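Local coordinates for Sel1 repeat family protein (Pseudomonas aeruginosa, PDB 6LCH) that probably serves as an immunity protein of the type VI secretion system, protecting Pseudomonas aeruginosa against the effector PldB through a helical Sel1-repeat scaffold, at residues H181-A186 with P259-D264; K185-Y190 with M219-D224. All coordinates share one frame; numbering follows the deposited sequence.

Interaction 1: residues H181-A186 with P259-D264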
ATOM      1  N   HIS A 181     -11.920   9.582 -17.452  1.00  9.42           N
ATOM      2  CA  HIS A 181     -13.283   9.093 -17.665  1.00 11.32           C
ATOM      3  C   HIS A 181     -13.286   7.820 -18.507  1.00 11.42           C
ATOM      4  O   HIS A 181     -14.133   7.629 -19.382  1.00 10.93           O
ATOM      5  CB  HIS A 181     -14.162  10.173 -18.297  1.00 10.18           C
ATOM      6  CG  HIS A 181     -15.569  10.181 -17.784  1.00 14.07           C
ATOM      7  ND1 HIS A 181     -16.618   9.627 -18.485  1.00 16.75           N
ATOM      8  CD2 HIS A 181     -16.100  10.675 -16.640  1.00 15.27           C
ATOM      9  CE1 HIS A 181     -17.735   9.781 -17.796  1.00 14.75           C
ATOM     10  NE2 HIS A 181     -17.448  10.412 -16.671  1.00 18.70           N
ATOM     11  N   ASN A 182     -12.311   6.952 -18.251  1.00 10.56           N
ATOM     12  CA  ASN A 182     -12.163   5.667 -18.930  1.00 11.33           C
ATOM     13  C   ASN A 182     -12.575   4.586 -17.933  1.00  8.14           C
ATOM     14  O   ASN A 182     -11.740   4.007 -17.238  1.00  6.22           O
ATOM     15  CB  ASN A 182     -10.732   5.464 -19.423  1.00 11.12           C
ATOM     16  CG  ASN A 182     -10.607   4.309 -20.401  1.00 13.99           C
ATOM     17  OD1 ASN A 182     -11.343   3.324 -20.321  1.00 10.94           O
ATOM     18  ND2 ASN A 182      -9.665   4.423 -21.334  1.00 14.60           N
ATOM     19  N   PHE A 183     -13.875   4.316 -17.874  1.00  8.38           N
ATOM     20  CA  PHE A 183     -14.388   3.388 -16.867  1.00  7.45           C
ATOM     21  C   PHE A 183     -13.869   1.966 -17.042  1.00  7.43           C
ATOM     22  O   PHE A 183     -13.417   1.375 -16.046  1.00  8.02           O
ATOM     23  CB  PHE A 183     -15.918   3.450 -16.858  1.00  9.24           C
ATOM     24  CG  PHE A 183     -16.458   4.794 -16.451  1.00 10.10           C
ATOM     25  CD1 PHE A 183     -15.716   5.629 -15.630  1.00  7.67           C
ATOM     26  CD2 PHE A 183     -17.695   5.226 -16.893  1.00 10.48           C
ATOM     27  CE1 PHE A 183     -16.197   6.863 -15.251  1.00  9.44           C
ATOM     28  CE2 PHE A 183     -18.180   6.465 -16.521  1.00 12.25           C
ATOM     29  CZ  PHE A 183     -17.432   7.283 -15.697  1.00 12.19           C
ATOM     30  N   PRO A 184     -13.879   1.359 -18.237  1.00  7.99           N
ATOM     31  CA  PRO A 184     -13.391  -0.026 -18.336  1.00 10.41           C
ATOM     32  C   PRO A 184     -11.904  -0.167 -18.078  1.00  8.68           C
ATOM     33  O   PRO A 184     -11.482  -1.190 -17.534  1.00  6.93           O
ATOM     34  CB  PRO A 184     -13.752  -0.427 -19.771  1.00 15.74           C
ATOM     35  CG  PRO A 184     -14.734   0.588 -20.236  1.00 18.28           C
ATOM     36  CD  PRO A 184     -14.356   1.847 -19.541  1.00 12.08           C
ATOM     37  N   LYS A 185     -11.092   0.818 -18.461  1.00 10.44           N
ATOM     38  CA  LYS A 185      -9.684   0.770 -18.085  1.00 10.36           C
ATOM     39  C   LYS A 185      -9.509   1.001 -16.593  1.00  7.76           C
ATOM     40  O   LYS A 185      -8.585   0.448 -15.984  1.00  8.95           O
ATOM     41  CB  LYS A 185      -8.887   1.802 -18.878  1.00 11.51           C
ATOM     42  CG  LYS A 185      -7.385   1.642 -18.763  1.00 12.58           C
ATOM     43  CD  LYS A 185      -6.680   2.399 -19.867  1.00 17.07           C
ATOM     44  CE  LYS A 185      -5.778   1.494 -20.674  1.00 18.94           C
ATOM     45  NZ  LYS A 185      -5.250   2.211 -21.866  1.00 21.66           N
ATOM     46  N   ALA A 186     -10.384   1.808 -15.989  1.00  7.22           N
ATOM     47  CA  ALA A 186     -10.354   1.976 -14.542  1.00  6.78           C
ATOM     48  C   ALA A 186     -10.693   0.671 -13.839  1.00  6.92           C
ATOM     49  O   ALA A 186     -10.047   0.303 -12.852  1.00  5.89           O
ATOM     50  CB  ALA A 186     -11.324   3.080 -14.120  1.00  6.70           C
ATOM     51  N   PRO A 259     -21.999  -0.917 -20.801  1.00 28.57           N
ATOM     52  CA  PRO A 259     -23.057  -0.612 -21.780  1.00 34.54           C
ATOM     53  C   PRO A 259     -22.708   0.515 -22.738  1.00 38.57           C
ATOM     54  O   PRO A 259     -23.222   0.535 -23.864  1.00 46.70           O
ATOM     55  CB  PRO A 259     -24.255  -0.244 -20.893  1.00 35.00           C
ATOM     56  CG  PRO A 259     -24.003  -0.961 -19.610  1.00 32.56           C
ATOM     57  CD  PRO A 259     -22.510  -0.935 -19.420  1.00 26.98           C
ATOM     58  N   THR A 260     -21.856   1.455 -22.335  1.00 37.16           N
ATOM     59  CA  THR A 260     -21.439   2.548 -23.208  1.00 37.86           C
ATOM     60  C   THR A 260     -19.960   2.510 -23.560  1.00 36.89           C
ATOM     61  O   THR A 260     -19.591   2.871 -24.679  1.00 45.28           O
ATOM     62  CB  THR A 260     -21.761   3.902 -22.561  1.00 38.08           C
ATOM     63  OG1 THR A 260     -23.135   3.927 -22.157  1.00 39.87           O
ATOM     64  CG2 THR A 260     -21.527   5.037 -23.550  1.00 42.11           C
ATOM     65  N   GLN A 261     -19.098   2.063 -22.645  1.00 33.24           N
ATOM     66  CA  GLN A 261     -17.658   2.200 -22.813  1.00 31.10           C
ATOM     67  C   GLN A 261     -16.936   0.899 -23.146  1.00 34.18           C
ATOM     68  O   GLN A 261     -15.781   0.953 -23.585  1.00 36.98           O
ATOM     69  CB  GLN A 261     -17.045   2.821 -21.548  1.00 26.46           C
ATOM     70  CG  GLN A 261     -17.877   3.935 -20.927  1.00 27.38           C
ATOM     71  CD  GLN A 261     -17.031   5.088 -20.407  1.00 25.41           C
ATOM     72  OE1 GLN A 261     -15.847   4.922 -20.106  1.00 15.97           O
ATOM     73  NE2 GLN A 261     -17.638   6.267 -20.303  1.00 25.48           N
ATOM     74  N   GLY A 262     -17.564  -0.255 -22.933  1.00 34.01           N
ATOM     75  CA  GLY A 262     -16.999  -1.516 -23.414  1.00 35.61           C
ATOM     76  C   GLY A 262     -15.909  -2.069 -22.510  1.00 32.98           C
ATOM     77  O   GLY A 262     -16.068  -2.136 -21.290  1.00 30.74           O
ATOM     78  N   TYR A 263     -14.801  -2.495 -23.121  1.00 35.77           N
ATOM     79  CA  TYR A 263     -13.681  -3.094 -22.403  1.00 36.81           C
ATOM     80  C   TYR A 263     -12.521  -2.136 -22.200  1.00 32.48           C
ATOM     81  O   TYR A 263     -11.626  -2.422 -21.396  1.00 34.52           O
ATOM     82  CB  TYR A 263     -13.182  -4.334 -23.144  1.00 37.48           C
ATOM     83  CG  TYR A 263     -14.068  -5.524 -22.930  1.00 38.90           C
ATOM     84  CD1 TYR A 263     -13.843  -6.390 -21.873  1.00 35.86           C
ATOM     85  CD2 TYR A 263     -15.144  -5.774 -23.770  1.00 38.21           C
ATOM     86  CE1 TYR A 263     -14.654  -7.476 -21.663  1.00 33.15           C
ATOM     87  CE2 TYR A 263     -15.964  -6.861 -23.567  1.00 37.66           C
ATOM     88  CZ  TYR A 263     -15.714  -7.710 -22.512  1.00 32.33           C
ATOM     89  OH  TYR A 263     -16.527  -8.801 -22.297  1.00 35.62           O
ATOM     90  N   ASP A 264     -12.517  -1.021 -22.916  1.00 33.17           N
ATOM     91  CA  ASP A 264     -11.612   0.093 -22.674  1.00 31.67           C
ATOM     92  C   ASP A 264     -12.282   1.267 -23.354  1.00 31.66           C
ATOM     93  O   ASP A 264     -12.540   1.194 -24.559  1.00 37.05           O
ATOM     94  CB  ASP A 264     -10.221  -0.171 -23.257  1.00 31.36           C
ATOM     95  CG  ASP A 264      -9.166   0.784 -22.723  1.00 29.06           C
ATOM     96  OD1 ASP A 264      -9.486   1.963 -22.462  1.00 26.47           O
ATOM     97  OD2 ASP A 264      -8.007   0.348 -22.567  1.00 30.30           O
TER

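Interaction 2: residues K185-Y190 with M219-D224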
ATOM      1  N   LYS A 185     -11.092   0.818 -18.461  1.00 10.44           N
ATOM      2  CA  LYS A 185      -9.684   0.770 -18.085  1.00 10.36           C
ATOM      3  C   LYS A 185      -9.509   1.001 -16.593  1.00  7.76           C
ATOM      4  O   LYS A 185      -8.585   0.448 -15.984  1.00  8.95           O
ATOM      5  CB  LYS A 185      -8.887   1.802 -18.878  1.00 11.51           C
ATOM      6  CG  LYS A 185      -7.385   1.642 -18.763  1.00 12.58           C
ATOM      7  CD  LYS A 185      -6.680   2.399 -19.867  1.00 17.07           C
ATOM      8  CE  LYS A 185      -5.778   1.494 -20.674  1.00 18.94           C
ATOM      9  NZ  LYS A 185      -5.250   2.211 -21.866  1.00 21.66           N
ATOM     10  N   ALA A 186     -10.384   1.808 -15.989  1.00  7.22           N
ATOM     11  CA  ALA A 186     -10.354   1.976 -14.542  1.00  6.78           C
ATOM     12  C   ALA A 186     -10.693   0.671 -13.839  1.00  6.92           C
ATOM     13  O   ALA A 186     -10.047   0.303 -12.852  1.00  5.89           O
ATOM     14  CB  ALA A 186     -11.324   3.080 -14.120  1.00  6.70           C
ATOM     15  N   LEU A 187     -11.697  -0.047 -14.348  1.00  5.48           N
ATOM     16  CA  LEU A 187     -12.100  -1.311 -13.743  1.00  7.80           C
ATOM     17  C   LEU A 187     -10.996  -2.356 -13.836  1.00  8.23           C
ATOM     18  O   LEU A 187     -10.860  -3.193 -12.938  1.00 10.87           O
ATOM     19  CB  LEU A 187     -13.378  -1.818 -14.413  1.00  9.36           C
ATOM     20  CG  LEU A 187     -14.300  -2.731 -13.603  1.00 12.59           C
ATOM     21  CD1 LEU A 187     -14.828  -2.022 -12.363  1.00 10.05           C
ATOM     22  CD2 LEU A 187     -15.450  -3.213 -14.471  1.00 11.67           C
ATOM     23  N   VAL A 188     -10.209  -2.333 -14.915  1.00  8.52           N
ATOM     24  CA  VAL A 188      -9.093  -3.268 -15.044  1.00  7.13           C
ATOM     25  C   VAL A 188      -8.101  -3.061 -13.907  1.00  8.40           C
ATOM     26  O   VAL A 188      -7.622  -4.022 -13.290  1.00 11.78           O
ATOM     27  CB  VAL A 188      -8.416  -3.112 -16.417  1.00  8.68           C
ATOM     28  CG1 VAL A 188      -7.056  -3.814 -16.429  1.00 10.86           C
ATOM     29  CG2 VAL A 188      -9.313  -3.657 -17.517  1.00  9.44           C
ATOM     30  N   TYR A 189      -7.799  -1.799 -13.596  1.00  8.58           N
ATOM     31  CA  TYR A 189      -6.777  -1.494 -12.603  1.00  8.74           C
ATOM     32  C   TYR A 189      -7.285  -1.665 -11.176  1.00  7.56           C
ATOM     33  O   TYR A 189      -6.516  -2.052 -10.287  1.00  6.24           O
ATOM     34  CB  TYR A 189      -6.255  -0.080 -12.824  1.00  7.15           C
ATOM     35  CG  TYR A 189      -5.122  -0.040 -13.815  1.00  8.76           C
ATOM     36  CD1 TYR A 189      -5.185   0.753 -14.952  1.00  9.23           C
ATOM     37  CD2 TYR A 189      -3.992  -0.820 -13.621  1.00  9.88           C
ATOM     38  CE1 TYR A 189      -4.136   0.780 -15.859  1.00 11.73           C
ATOM     39  CE2 TYR A 189      -2.949  -0.804 -14.516  1.00  9.20           C
ATOM     40  CZ  TYR A 189      -3.022  -0.001 -15.629  1.00 11.78           C
ATOM     41  OH  TYR A 189      -1.970   0.004 -16.506  1.00 13.24           O
ATOM     42  N   TYR A 190      -8.559  -1.354 -10.925  1.00  5.67           N
ATOM     43  CA  TYR A 190      -9.136  -1.675  -9.624  1.00  7.42           C
ATOM     44  C   TYR A 190      -9.070  -3.174  -9.362  1.00  7.79           C
ATOM     45  O   TYR A 190      -8.797  -3.606  -8.236  1.00  7.11           O
ATOM     46  CB  TYR A 190     -10.585  -1.195  -9.543  1.00  6.48           C
ATOM     47  CG  TYR A 190     -10.775   0.291  -9.309  1.00  6.09           C
ATOM     48  CD1 TYR A 190     -10.301   0.907  -8.155  1.00  5.94           C
ATOM     49  CD2 TYR A 190     -11.452   1.070 -10.233  1.00  6.76           C
ATOM     50  CE1 TYR A 190     -10.491   2.267  -7.942  1.00  7.77           C
ATOM     51  CE2 TYR A 190     -11.642   2.423 -10.032  1.00  6.24           C
ATOM     52  CZ  TYR A 190     -11.167   3.017  -8.888  1.00  6.00           C
ATOM     53  OH  TYR A 190     -11.367   4.368  -8.705  1.00  7.06           O
ATOM     54  N   MET A 219     -20.017   3.768 -12.109  1.00 11.21           N
ATOM     55  CA  MET A 219     -19.579   4.023 -13.480  1.00 11.91           C
ATOM     56  C   MET A 219     -20.574   3.486 -14.505  1.00 11.32           C
ATOM     57  O   MET A 219     -20.195   3.155 -15.634  1.00 11.95           O
ATOM     58  CB  MET A 219     -18.177   3.451 -13.728  1.00  8.14           C
ATOM     59  CG  MET A 219     -17.196   3.760 -12.598  1.00 11.50           C
ATOM     60  SD  MET A 219     -15.465   3.448 -12.989  1.00 10.39           S
ATOM     61  CE  MET A 219     -15.216   1.769 -12.440  1.00  9.53           C
ATOM     62  N   TRP A 220     -21.846   3.390 -14.109  1.00 12.06           N
ATOM     63  CA  TRP A 220     -22.932   2.922 -14.970  1.00  9.90           C
ATOM     64  C   TRP A 220     -22.724   1.479 -15.417  1.00 12.76           C
ATOM     65  O   TRP A 220     -23.195   1.073 -16.481  1.00 13.74           O
ATOM     66  CB  TRP A 220     -23.124   3.852 -16.171  1.00 12.99           C
ATOM     67  CG  TRP A 220     -23.647   5.181 -15.746  1.00 14.22           C
ATOM     68  CD1 TRP A 220     -24.942   5.491 -15.440  1.00 14.54           C
ATOM     69  CD2 TRP A 220     -22.889   6.376 -15.539  1.00 14.82           C
ATOM     70  NE1 TRP A 220     -25.038   6.813 -15.072  1.00 16.01           N
ATOM     71  CE2 TRP A 220     -23.790   7.378 -15.123  1.00 12.49           C
ATOM     72  CE3 TRP A 220     -21.534   6.701 -15.674  1.00 16.57           C
ATOM     73  CZ2 TRP A 220     -23.382   8.680 -14.841  1.00 16.42           C
ATOM     74  CZ3 TRP A 220     -21.130   7.995 -15.394  1.00 15.81           C
ATOM     75  CH2 TRP A 220     -22.051   8.968 -14.982  1.00 18.39           C
ATOM     76  N   TYR A 221     -22.017   0.694 -14.608  1.00 10.29           N
ATOM     77  CA  TYR A 221     -21.948  -0.739 -14.833  1.00 11.66           C
ATOM     78  C   TYR A 221     -23.218  -1.404 -14.319  1.00 11.62           C
ATOM     79  O   TYR A 221     -23.802  -0.988 -13.314  1.00 10.21           O
ATOM     80  CB  TYR A 221     -20.723  -1.337 -14.144  1.00 11.79           C
ATOM     81  CG  TYR A 221     -19.478  -1.275 -14.997  1.00 12.60           C
ATOM     82  CD1 TYR A 221     -18.584  -0.218 -14.875  1.00  9.71           C
ATOM     83  CD2 TYR A 221     -19.209  -2.259 -15.935  1.00 12.65           C
ATOM     84  CE1 TYR A 221     -17.455  -0.152 -15.654  1.00 10.44           C
ATOM     85  CE2 TYR A 221     -18.081  -2.202 -16.720  1.00 13.44           C
ATOM     86  CZ  TYR A 221     -17.210  -1.144 -16.577  1.00 13.95           C
ATOM     87  OH  TYR A 221     -16.086  -1.085 -17.356  1.00 12.48           O
ATOM     88  N   ALA A 222     -23.660  -2.431 -15.029  1.00 11.09           N
ATOM     89  CA  ALA A 222     -24.853  -3.130 -14.594  1.00 12.03           C
ATOM     90  C   ALA A 222     -24.562  -3.891 -13.302  1.00 13.48           C
ATOM     91  O   ALA A 222     -23.494  -4.498 -13.167  1.00 14.31           O
ATOM     92  CB  ALA A 222     -25.349  -4.088 -15.672  1.00 13.69           C
ATOM     93  N   PRO A 223     -25.466  -3.837 -12.324  1.00 11.77           N
ATOM     94  CA  PRO A 223     -25.297  -4.651 -11.117  1.00 12.40           C
ATOM     95  C   PRO A 223     -25.127  -6.124 -11.461  1.00 13.47           C
ATOM     96  O   PRO A 223     -25.620  -6.611 -12.481  1.00  9.20           O
ATOM     97  CB  PRO A 223     -26.596  -4.407 -10.342  1.00 15.09           C
ATOM     98  CG  PRO A 223     -27.052  -3.050 -10.786  1.00 16.12           C
ATOM     99  CD  PRO A 223     -26.548  -2.846 -12.193  1.00 12.12           C
ATOM    100  N   ASP A 224     -24.412  -6.832 -10.590  1.00 13.41           N
ATOM    101  CA  ASP A 224     -24.074  -8.233 -10.825  1.00 14.76           C
ATOM    102  C   ASP A 224     -24.010  -8.912  -9.466  1.00 17.23           C
ATOM    103  O   ASP A 224     -23.147  -8.579  -8.648  1.00 16.22           O
ATOM    104  CB  ASP A 224     -22.751  -8.354 -11.581  1.00 15.59           C
ATOM    105  CG  ASP A 224     -22.514  -9.748 -12.148  1.00 17.89           C
ATOM    106  OD1 ASP A 224     -22.923 -10.740 -11.507  1.00 18.24           O
ATOM    107  OD2 ASP A 224     -21.908  -9.849 -13.237  1.00 16.10           O
TER

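Interaction 1: residues H181-A186 with P259-D264
Asn182 OD1 is gripped by two backbone N-H groups: Lys185 N, 3.1 Å from Asn182 OD1, which makes Asn182 the N-cap of helix 183-195, and Ala265 N, just beyond 259-264. The Lys185 N-H comes in above the carbonyl plane. With CG anti to its backbone N (chi1 -167°), Asn182 turns its amide nitrogen to Asp264, and ND2 donates nearly along the C-O axis of Asp264 OD1 at 2.7 Å. The Asp264 and Lys185 side chains lie side by side, and Asp264 OD2 makes a long, weak salt bridge, 3.4 Å from Lys185 NZ. On the other flank, the Gln261 side chain bends at chi2 so that OE1 takes the Phe183 N-H, with 3.0 Å between Phe183 N and Gln261 OE1; its amide lies close to parallel with the Phe183 ring, the planes 16° apart. A type II' turn from Gln261 to Asp264 curls round Pro184, whose CG sits 3.2 Å from Gly262 O. The positive phi of Gly262 suits the turn. The C-terminal loop takes the Phe183 N-H and holds the capping Asn182 side chain at the start of helix 183-195, beside helix 166-178, whose Tyr176 and Lys177 pack on Lys185, Ala186 and Phe183.

Interaction 2: residues K185-Y190 with M219-D224
The 219-224 loop runs past helix 183-195 without a backbone hydrogen bond to 185-190, the nearest alpha carbons, Leu187 CA and Met219 CA, standing 9.2 Å apart, and Met219 and Trp220 both take left-handed helical backbone angles. Side chains bridge that distance. Leu187 has CG anti to the backbone N (chi1 -154°), pointing the branch at the loop, and its two methyls go to different partners. CD2 meets Tyr221 tip to tip, resting over one face of the ring in a CH-pi contact, 3.8 Å from the ring centroid and 25° off the normal. It is displaced toward the phenol end, so that Leu187 CD2 lies only 3.4 Å from Tyr221 CZ. CD1 turns to Met219, with 3.8 Å between Leu187 CD1 and Met219 CE. Met219 reaches in with CG anti to its carbonyl carbon, stays extended at chi2 and bends at chi3 (-92°), which carries the methyl in among the helix side chains. Its sulfur passes Ala186, SD lying 4.3 Å from Ala186 CB, and CE approaches Tyr190 more loosely. Val208 of helix 199-208 touches both Leu187 and Tyr221, while Phe204 of the same helix packs on Met219 and Tyr190. His258 bonds the Met219 carbonyl through NE2 and meets the Tyr221 ring edge-to-face. All five touching residues are buried, and no hydrogen bond or ion pair joins the two segments, so the direct contact probably rests on dispersion, the CH-pi contact and exclusion of water, while His258 supplies a polar tie to the loop backbone.

Overall arrangement
Both contacts use the first two turns of helix 183-195, within a Sel1 repeat, and their centres lie about 7 Å apart. Interaction 1 is partly buried and mixes hydrogen bonds and a weak ion pair with packing round Pro184: at the helix end, the 259-264 turn accepts from the Phe183 N-H and meets the Asn182 amide and Lys185 ammonium. Interaction 2, one turn further along, is wholly buried and joins aliphatic, sulfur and aromatic groups. They merge at Phe183 and Pro184, where Phe183 CD1 lies 3.4 Å from Met219 SD and Pro184 packs against Tyr221. Two loops that follow the helix are gathered on it, with polar bonds at its cap and purely apolar contact along its body.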